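Local coordinates for putative isochorismatase (Burkholderia xenovorans, PDB 3OQP), which probably acts as a hydrolase of the isochorismatase family, related to the nicotinamidases, although its substrate is not established, at residues A[183-187]-A[188-192]. Residues are numbered along the deposited sequence; the frame is centred on the assembly and turned at random.
Sequences IAAVQ and GGTPL
The carbonyl of Ala185 is held between two backbone N-H groups, Thr190 N somewhat to one side of its plane and Gly189 N to the other. Thr190 N reaches Ala185 O at 3.1 Å in a nearly straight bond (162°), its nitrogen about 20° off the carbonyl plane. Gly189 N lies 2.8 Å from the same Ala185 O, but its hydrogen is badly aimed and the bond is weak. A second weak bond runs from Gly189 N to Val186 O (3.3 Å). Together the pairs Thr190-Ala185 and Gly189-Val186 make a Schellman motif, with Gly189 as the C-prime residue at positive phi, a backbone shape that glycine adopts readily. One residue earlier, the ordinary helical bond from Gly188 N to Ala184 O is intact at 2.9 Å.

Beyond the cap the chain folds back beside helix 179-188. The methyl CB of Ala185 meets Thr190 O at 3.4 Å, and Leu192 CD2 lies 3.9 Å from Ala185 CB. In Leu192, chi1 (-74°) sets CG anti to the carbonyl carbon and brings the branched end closer to the helix, with CD2 the methyl that meets Ala185. Arg7 of strand 7-12 donates a hydrogen bond to Thr190 O and also touches Ala185 and Leu192, while Leu192 rests on Ala175 and Ala177 of strand 175-177. Chemically, then, the helix ends through main-chain bonds, the Ala185 oxygen being shared by one good and one weak N-H; the only apolar side-chain contact between the two segments, Ala185 with Leu192, lies where the chain turns back along the helix.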
ATOM      1  N   ILE A 183     -14.763  19.189   2.140  1.00  9.64           N
ATOM      2  CA  ILE A 183     -15.001  20.629   2.157  1.00  9.63           C
ATOM      3  C   ILE A 183     -15.848  21.040   3.367  1.00 10.23           C
ATOM      4  O   ILE A 183     -15.538  22.028   4.058  1.00 11.31           O
ATOM      5  CB  ILE A 183     -15.568  21.120   0.854  1.00 10.33           C
ATOM      6  CG1 ILE A 183     -14.547  20.980  -0.258  1.00 10.68           C
ATOM      7  CG2 ILE A 183     -16.020  22.564   0.979  1.00 10.54           C
ATOM      8  CD1 ILE A 183     -15.126  21.204  -1.661  1.00 12.18           C
ATOM      9  N   ALA A 184     -16.917  20.289   3.618  1.00 10.20           N
ATOM     10  CA  ALA A 184     -17.755  20.531   4.790  1.00 10.27           C
ATOM     11  C   ALA A 184     -17.038  20.375   6.124  1.00 11.58           C
ATOM     12  O   ALA A 184     -17.258  21.170   7.064  1.00 11.26           O
ATOM     13  CB  ALA A 184     -19.024  19.686   4.720  1.00 11.32           C
ATOM     14  N   ALA A 185     -16.211  19.337   6.219  1.00 11.03           N
ATOM     15  CA  ALA A 185     -15.431  19.101   7.424  1.00 11.46           C
ATOM     16  C   ALA A 185     -14.379  20.213   7.667  1.00 10.76           C
ATOM     17  O   ALA A 185     -14.152  20.636   8.798  1.00 12.43           O
ATOM     18  CB  ALA A 185     -14.781  17.755   7.403  1.00 11.74           C
ATOM     19  N   VAL A 186     -13.806  20.740   6.601  1.00 11.12           N
ATOM     20  CA  VAL A 186     -12.921  21.925   6.702  1.00 11.60           C
ATOM     21  C   VAL A 186     -13.708  23.130   7.235  1.00 12.76           C
ATOM     22  O   VAL A 186     -13.267  23.819   8.138  1.00 13.11           O
ATOM     23  CB  VAL A 186     -12.226  22.255   5.329  1.00 11.38           C
ATOM     24  CG1 VAL A 186     -11.520  23.612   5.369  1.00 13.55           C
ATOM     25  CG2 VAL A 186     -11.193  21.151   4.947  1.00 12.55           C
ATOM     26  N   GLN A 187     -14.866  23.402   6.640  1.00 13.30           N
ATOM     27  CA  GLN A 187     -15.725  24.486   7.106  1.00 14.13           C
ATOM     28  C   GLN A 187     -16.087  24.367   8.580  1.00 13.87           C
ATOM     29  O   GLN A 187     -16.101  25.353   9.320  1.00 15.26           O
ATOM     30  CB  GLN A 187     -16.992  24.540   6.226  1.00 15.03           C
ATOM     31  CG  GLN A 187     -18.123  25.433   6.724  1.00 18.53           C
ATOM     32  CD  GLN A 187     -19.339  25.440   5.801  1.00 19.75           C
ATOM     33  OE1 GLN A 187     -20.094  24.418   5.645  1.00 16.74           O
ATOM     34  NE2 GLN A 187     -19.547  26.600   5.160  1.00 23.09           N
ATOM     35  N   GLY A 188     -16.379  23.160   9.032  1.00 12.90           N
ATOM     36  CA  GLY A 188     -16.844  22.933  10.385  1.00 14.12           C
ATOM     37  C   GLY A 188     -15.724  22.726  11.397  1.00 14.37           C
ATOM     38  O   GLY A 188     -15.940  22.750  12.578  1.00 16.47           O
ATOM     39  N   GLY A 189     -14.516  22.472  10.918  1.00 13.56           N
ATOM     40  CA  GLY A 189     -13.387  22.185  11.775  1.00 13.08           C
ATOM     41  C   GLY A 189     -13.438  20.851  12.454  1.00 12.38           C
ATOM     42  O   GLY A 189     -12.974  20.717  13.581  1.00 13.89           O
ATOM     43  N   THR A 190     -13.958  19.848  11.742  1.00 12.62           N
ATOM     44  CA  THR A 190     -14.163  18.518  12.303  1.00 13.39           C
ATOM     45  C   THR A 190     -13.352  17.478  11.549  1.00 12.49           C
ATOM     46  O   THR A 190     -13.065  17.674  10.370  1.00 13.17           O
ATOM     47  CB  THR A 190     -15.672  18.159  12.280  1.00 13.33           C
ATOM     48  OG1 THR A 190     -16.233  18.340  10.959  1.00 16.09           O
ATOM     49  CG2 THR A 190     -16.420  19.073  13.302  1.00 15.21           C
ATOM     50  N   PRO A 191     -12.954  16.409  12.221  1.00 13.86           N
ATOM     51  CA  PRO A 191     -12.284  15.308  11.547  1.00 14.34           C
ATOM     52  C   PRO A 191     -13.231  14.477  10.728  1.00 14.77           C
ATOM     53  O   PRO A 191     -14.443  14.497  10.953  1.00 16.55           O
ATOM     54  CB  PRO A 191     -11.738  14.467  12.682  1.00 15.31           C
ATOM     55  CG  PRO A 191     -12.629  14.705  13.826  1.00 16.70           C
ATOM     56  CD  PRO A 191     -13.153  16.116  13.649  1.00 16.71           C
ATOM     57  N   LEU A 192     -12.694  13.734   9.791  1.00 12.62           N
ATOM     58  CA  LEU A 192     -13.487  12.783   9.046  1.00 12.11           C
ATOM     59  C   LEU A 192     -13.368  11.427   9.754  1.00 13.78           C
ATOM     60  O   LEU A 192     -12.386  11.159  10.423  1.00 14.02           O
ATOM     61  CB  LEU A 192     -12.976  12.713   7.586  1.00 12.03           C
ATOM     62  CG  LEU A 192     -13.343  13.914   6.719  1.00 11.63           C
ATOM     63  CD1 LEU A 192     -12.572  13.855   5.452  1.00 13.92           C
ATOM     64  CD2 LEU A 192     -14.861  14.002   6.429  1.00 12.92           C
TER